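Local coordinates for protein neural-cadherin (Drosophila melanogaster, PDB 3UBF) that mediates calcium-dependent cell adhesion by binding preferentially to its own kind on neighbouring cells, at residues A[104-109]-A[181-186]; A[148-153]-A[177-182]. All coordinates share one frame; numbering follows the deposited sequence.

Contact 1: A[104-109]-A[181-186]; sequences PYFINR and VKAEDQ. With ZN (zinc ion), chain G.
P104 and F106 lie across the interior of a cadherin β-sandwich from V181 and A183, in the second of the three extracellular domains in this construct. Segment 104-109 carries the short edge strand 105-106 of one sheet, and segment 181-186 is the end of strand 176-185 in the other. The F106 ring is the main bridge. Its CG stands anti to the carbonyl carbon (chi1 -72°), which sends the ring tip over to the opposite strand. F106 CZ comes within 3.7 Å of the backbone N of A183. CA of K182 lies in the ring plane at the edge, 3.8 Å from F106 CZ. F106 CZ also meets V181 CG2 at 4.2 Å, with A183 CB only slightly farther off; M113 and T198 also touch the F106 side chain. Further along, CG of the P104 ring rests 4.0 Å from the carbonyl O of A183. Past the strand, R109 folds back: its NH1 donates to O of N108 (2.8 Å) and to O of F106 (3.2 Å), each carbonyl being met from above its plane, and this pins the turn that follows F106. N108 is anchored to the neighbouring strand 126-133 through T129 and Q131. At the far end of segment 181-186, D185 turns CG anti to its backbone N (chi1 -157°) and binds a zinc ion through OD2, together with D134 and H139; its OD1 accepts from N of N187. No hydrogen bond crosses between the segments. The two sheets therefore meet here through van der Waals contact of two apolar rings with backbone and small aliphatic groups, while polar groups find partners outside the interface, as A183 N does in T198, and the carboxylate of D185 is turned to the metal.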
loop_
_atom_site.group_PDB
_atom_site.type_symbol
_atom_site.label_atom_id
_atom_site.label_comp_id
_atom_site.label_asym_id
_atom_site.label_seq_id
_atom_site.Cartn_x
_atom_site.Cartn_y
_atom_site.Cartn_z
ATOM N N PRO A 104 -1.528 6.493 -0.538
ATOM C CA PRO A 104 -0.663 5.487 -1.135
ATOM C C PRO A 104 0.288 4.884 -0.112
ATOM O O PRO A 104 0.555 5.476 0.942
ATOM C CB PRO A 104 0.122 6.269 -2.194
ATOM C CG PRO A 104 0.064 7.674 -1.756
ATOM C CD PRO A 104 -1.249 7.842 -1.061
ATOM N N TYR A 105 0.771 3.692 -0.422
ATOM C CA TYR A 105 1.763 3.030 0.401
ATOM C C TYR A 105 2.742 2.374 -0.542
ATOM O O TYR A 105 2.375 1.977 -1.647
ATOM C CB TYR A 105 1.109 2.000 1.321
ATOM C CG TYR A 105 0.149 1.092 0.613
ATOM C CD1 TYR A 105 0.546 -0.161 0.156
ATOM C CD2 TYR A 105 -1.160 1.491 0.389
ATOM C CE1 TYR A 105 -0.325 -0.987 -0.502
ATOM C CE2 TYR A 105 -2.045 0.673 -0.285
ATOM C CZ TYR A 105 -1.624 -0.562 -0.725
ATOM O OH TYR A 105 -2.532 -1.359 -1.383
ATOM N N PHE A 106 3.996 2.291 -0.120
ATOM C CA PHE A 106 5.006 1.593 -0.899
ATOM C C PHE A 106 4.730 0.099 -0.905
ATOM O O PHE A 106 4.419 -0.488 0.143
ATOM C CB PHE A 106 6.391 1.893 -0.355
ATOM C CG PHE A 106 6.857 3.298 -0.650
ATOM C CD1 PHE A 106 6.943 4.243 0.369
ATOM C CD2 PHE A 106 7.184 3.680 -1.956
ATOM C CE1 PHE A 106 7.364 5.524 0.104
ATOM C CE2 PHE A 106 7.597 4.970 -2.240
ATOM C CZ PHE A 106 7.689 5.899 -1.214
ATOM N N ILE A 107 4.794 -0.484 -2.099
ATOM C CA ILE A 107 4.713 -1.938 -2.280
ATOM C C ILE A 107 6.071 -2.603 -2.522
ATOM O O ILE A 107 6.153 -3.827 -2.608
ATOM C CB ILE A 107 3.670 -2.365 -3.366
ATOM C CG1 ILE A 107 4.074 -1.879 -4.753
ATOM C CG2 ILE A 107 2.296 -1.834 -3.001
ATOM C CD1 ILE A 107 3.179 -2.396 -5.880
ATOM N N ASN A 108 7.132 -1.810 -2.617
ATOM C CA ASN A 108 8.503 -2.370 -2.583
ATOM C C ASN A 108 8.697 -3.382 -1.461
ATOM O O ASN A 108 8.385 -3.105 -0.297
ATOM C CB ASN A 108 9.542 -1.268 -2.446
ATOM C CG ASN A 108 9.572 -0.359 -3.646
ATOM O OD1 ASN A 108 8.933 0.696 -3.646
ATOM N ND2 ASN A 108 10.287 -0.770 -4.693
ATOM N N ARG A 109 9.181 -4.565 -1.816
ATOM C CA ARG A 109 9.554 -5.552 -0.814
ATOM C C ARG A 109 10.937 -6.125 -1.138
ATOM O O ARG A 109 11.297 -6.220 -2.313
ATOM C CB ARG A 109 8.481 -6.642 -0.668
ATOM C CG ARG A 109 7.122 -6.165 -0.074
ATOM C CD ARG A 109 7.248 -5.634 1.365
ATOM N NE ARG A 109 5.962 -5.227 1.947
ATOM C CZ ARG A 109 5.414 -4.016 1.802
ATOM N NH1 ARG A 109 6.018 -3.078 1.103
ATOM N NH2 ARG A 109 4.254 -3.730 2.353
ATOM N N VAL A 181 12.613 8.876 0.601
ATOM C CA VAL A 181 11.774 8.983 -0.582
ATOM C C VAL A 181 10.312 8.968 -0.166
ATOM O O VAL A 181 9.965 8.491 0.920
ATOM C CB VAL A 181 12.036 7.821 -1.555
ATOM C CG1 VAL A 181 13.441 7.921 -2.178
ATOM C CG2 VAL A 181 11.850 6.474 -0.843
ATOM N N LYS A 182 9.454 9.486 -1.032
ATOM C CA LYS A 182 8.063 9.687 -0.693
ATOM C C LYS A 182 7.327 9.657 -2.009
ATOM O O LYS A 182 7.880 10.056 -3.035
ATOM C CB LYS A 182 7.930 11.064 -0.057
ATOM C CG LYS A 182 6.662 11.376 0.702
ATOM C CD LYS A 182 6.717 12.857 1.096
ATOM C CE LYS A 182 5.479 13.329 1.815
ATOM N NZ LYS A 182 5.479 12.912 3.248
ATOM N N ALA A 183 6.096 9.162 -1.990
ATOM C CA ALA A 183 5.225 9.276 -3.149
ATOM C C ALA A 183 4.017 10.082 -2.720
ATOM O O ALA A 183 3.446 9.842 -1.659
ATOM C CB ALA A 183 4.816 7.925 -3.665
ATOM N N GLU A 184 3.653 11.067 -3.525
ATOM C CA GLU A 184 2.597 11.977 -3.147
ATOM C C GLU A 184 1.505 11.941 -4.185
ATOM O O GLU A 184 1.756 11.827 -5.389
ATOM C CB GLU A 184 3.111 13.410 -2.947
ATOM C CG GLU A 184 2.056 14.358 -2.367
ATOM C CD GLU A 184 2.571 15.763 -2.082
ATOM O OE1 GLU A 184 3.744 15.912 -1.697
ATOM O OE2 GLU A 184 1.789 16.730 -2.225
ATOM N N ASP A 185 0.289 12.049 -3.680
ATOM C CA ASP A 185 -0.916 12.006 -4.455
ATOM C C ASP A 185 -1.173 13.368 -5.084
ATOM O O ASP A 185 -1.014 14.395 -4.425
ATOM C CB ASP A 185 -2.053 11.685 -3.500
ATOM C CG ASP A 185 -3.218 11.097 -4.187
ATOM O OD1 ASP A 185 -3.276 11.191 -5.434
ATOM O OD2 ASP A 185 -4.055 10.516 -3.491
ATOM N N GLN A 186 -1.587 13.364 -6.349
ATOM C CA GLN A 186 -1.920 14.590 -7.070
ATOM C C GLN A 186 -3.408 14.893 -6.932
ATOM O O GLN A 186 -3.918 15.867 -7.504
ATOM C CB GLN A 186 -1.533 14.467 -8.550
ATOM C CG GLN A 186 -0.076 14.087 -8.785
ATOM C CD GLN A 186 0.887 15.133 -8.250
ATOM O OE1 GLN A 186 0.987 16.228 -8.804
ATOM N NE2 GLN A 186 1.593 14.804 -7.163
HETATM ZN ZN ZN G . -4.653 8.907 -3.552
#

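Contact 2: A[148-153]-A[177-182]; sequences DRTGGR and YVLYVK
T150 has OG1 between its backbone N and carbonyl carbon (chi1 75°), which swings CG2 toward strand 176-185, and D148 holds CG anti to its own N (chi1 173°), bringing its carboxylate back over the turn. This is the outer edge of a cadherin-domain sheet, where strand 141-149 runs antiparallel to 176-185; D148 and T150 form an Asx turn, joined to an ST motif. D148 and L179 form a non-hydrogen-bonded pair, their side chains side by side, with OD1 of D148 3.3 Å from CD2 of L179. OD1 of D148 also accepts from N of T150 at 2.7 Å, met from above the carboxylate plane; OG1 of T150 in turn accepts from N of R153 at 3.0 Å. An alanine at D148 would probably leave the T150 N-H without its acceptor and free the start of the turn to shift. CG2 of T150 lies 3.5 Å from CD2 of L179 and 3.7 Å from CB of Y177, whose hydroxyl is hydrogen-bonded to the backbone N of Q172 and whose ring meets F171 edge-to-face. One hydrogen bond spans the segments: N of R149 reaches O of V178 at 2.8 Å, nearly along the C=O axis (174°).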
loop_
_atom_site.group_PDB
_atom_site.type_symbol
_atom_site.label_atom_id
_atom_site.label_comp_id
_atom_site.label_asym_id
_atom_site.label_seq_id
_atom_site.Cartn_x
_atom_site.Cartn_y
_atom_site.Cartn_z
ATOM N N ASP A 148 18.286 13.782 0.785
ATOM C CA ASP A 148 19.349 13.133 0.044
ATOM C C ASP A 148 20.579 13.154 0.910
ATOM O O ASP A 148 21.165 14.211 1.138
ATOM C CB ASP A 148 19.618 13.896 -1.259
ATOM C CG ASP A 148 20.836 13.384 -2.017
ATOM O OD1 ASP A 148 21.305 12.253 -1.775
ATOM O OD2 ASP A 148 21.333 14.126 -2.883
ATOM N N ARG A 149 20.965 11.985 1.404
ATOM C CA ARG A 149 22.193 11.863 2.172
ATOM C C ARG A 149 23.279 11.199 1.327
ATOM O O ARG A 149 24.181 10.544 1.871
ATOM C CB ARG A 149 21.958 11.070 3.451
ATOM C CG ARG A 149 21.300 11.860 4.569
ATOM C CD ARG A 149 21.126 10.992 5.832
ATOM N NE ARG A 149 22.412 10.488 6.331
ATOM C CZ ARG A 149 22.985 10.829 7.484
ATOM N NH1 ARG A 149 22.394 11.672 8.315
ATOM N NH2 ARG A 149 24.159 10.305 7.813
ATOM N N THR A 150 23.200 11.361 0.007
ATOM C CA THR A 150 24.177 10.738 -0.885
ATOM C C THR A 150 25.255 11.704 -1.400
ATOM O O THR A 150 26.245 11.268 -1.988
ATOM C CB THR A 150 23.487 10.048 -2.078
ATOM O OG1 THR A 150 23.030 11.039 -3.013
ATOM C CG2 THR A 150 22.300 9.206 -1.593
ATOM N N GLY A 151 25.071 13.004 -1.159
ATOM C CA GLY A 151 25.943 14.027 -1.727
ATOM C C GLY A 151 25.607 14.241 -3.195
ATOM O O GLY A 151 26.476 14.526 -4.010
ATOM N N GLY A 152 24.333 14.071 -3.532
ATOM C CA GLY A 152 23.846 14.340 -4.875
ATOM C C GLY A 152 24.204 13.298 -5.906
ATOM O O GLY A 152 24.414 13.637 -7.065
ATOM N N ARG A 153 24.270 12.035 -5.498
ATOM C CA ARG A 153 24.664 10.967 -6.407
ATOM C C ARG A 153 23.471 10.209 -6.988
ATOM O O ARG A 153 23.629 9.311 -7.813
ATOM C CB ARG A 153 25.637 9.998 -5.729
ATOM C CG ARG A 153 26.969 10.605 -5.254
ATOM C CD ARG A 153 27.717 11.415 -6.334
ATOM N NE ARG A 153 27.778 10.712 -7.615
ATOM C CZ ARG A 153 28.672 9.779 -7.925
ATOM N NH1 ARG A 153 29.609 9.423 -7.048
ATOM N NH2 ARG A 153 28.621 9.198 -9.116
ATOM N N TYR A 177 24.661 4.796 0.765
ATOM C CA TYR A 177 24.074 6.019 0.228
ATOM C C TYR A 177 22.582 6.012 0.558
ATOM O O TYR A 177 21.858 5.097 0.142
ATOM C CB TYR A 177 24.314 6.119 -1.284
ATOM C CG TYR A 177 25.774 5.992 -1.654
ATOM C CD1 TYR A 177 26.352 4.735 -1.872
ATOM C CD2 TYR A 177 26.583 7.126 -1.799
ATOM C CE1 TYR A 177 27.689 4.605 -2.231
ATOM C CE2 TYR A 177 27.933 7.010 -2.153
ATOM C CZ TYR A 177 28.476 5.745 -2.364
ATOM O OH TYR A 177 29.804 5.601 -2.682
ATOM N N VAL A 178 22.132 7.027 1.298
ATOM C CA VAL A 178 20.777 7.037 1.820
ATOM C C VAL A 178 19.911 8.112 1.171
ATOM O O VAL A 178 20.260 9.284 1.159
ATOM C CB VAL A 178 20.755 7.189 3.374
ATOM C CG1 VAL A 178 19.332 7.257 3.897
ATOM C CG2 VAL A 178 21.497 6.047 4.044
ATOM N N LEU A 179 18.777 7.702 0.628
ATOM C CA LEU A 179 17.750 8.653 0.234
ATOM C C LEU A 179 16.505 8.393 1.045
ATOM O O LEU A 179 16.125 7.236 1.255
ATOM C CB LEU A 179 17.383 8.482 -1.228
ATOM C CG LEU A 179 18.435 8.631 -2.305
ATOM C CD1 LEU A 179 17.759 8.317 -3.621
ATOM C CD2 LEU A 179 18.945 10.053 -2.280
ATOM N N TYR A 180 15.874 9.466 1.503
ATOM C CA TYR A 180 14.508 9.375 2.008
ATOM C C TYR A 180 13.567 9.757 0.880
ATOM O O TYR A 180 13.734 10.802 0.251
ATOM C CB TYR A 180 14.300 10.238 3.253
ATOM C CG TYR A 180 14.937 9.632 4.475
ATOM C CD1 TYR A 180 16.310 9.748 4.692
ATOM C CD2 TYR A 180 14.178 8.925 5.401
ATOM C CE1 TYR A 180 16.905 9.179 5.799
ATOM C CE2 TYR A 180 14.766 8.358 6.526
ATOM C CZ TYR A 180 16.126 8.485 6.711
ATOM O OH TYR A 180 16.730 7.934 7.809
ATOM N N VAL A 181 12.613 8.876 0.601
ATOM C CA VAL A 181 11.774 8.983 -0.582
ATOM C C VAL A 181 10.312 8.968 -0.166
ATOM O O VAL A 181 9.965 8.491 0.920
ATOM C CB VAL A 181 12.036 7.821 -1.555
ATOM C CG1 VAL A 181 13.441 7.921 -2.178
ATOM C CG2 VAL A 181 11.850 6.474 -0.843
ATOM N N LYS A 182 9.454 9.486 -1.032
ATOM C CA LYS A 182 8.063 9.687 -0.693
ATOM C C LYS A 182 7.327 9.657 -2.009
ATOM O O LYS A 182 7.880 10.056 -3.035
ATOM C CB LYS A 182 7.930 11.064 -0.057
ATOM C CG LYS A 182 6.662 11.376 0.702
ATOM C CD LYS A 182 6.717 12.857 1.096
ATOM C CE LYS A 182 5.479 13.329 1.815
ATOM N NZ LYS A 182 5.479 12.912 3.248
#

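How the contacts relate
Contacts 1 and 2 are centred 16 Å apart and share strand 176-185, with V181 and K182 belonging to both segments, 181-186 and 177-182. Contact 1 uses the strand's face: V181 and A183 look across the sandwich to the other sheet. Contact 2 uses its edge, where strand 141-149 is the neighbour within the same sheet; L179, two residues before V181, lies on the same side of the strand. The zinc ion held by D185, with D134 and H139, lies at the end of contact 1: P104 CG is 5.2 Å from it, whereas D148 OD1 lies 26.2 Å away.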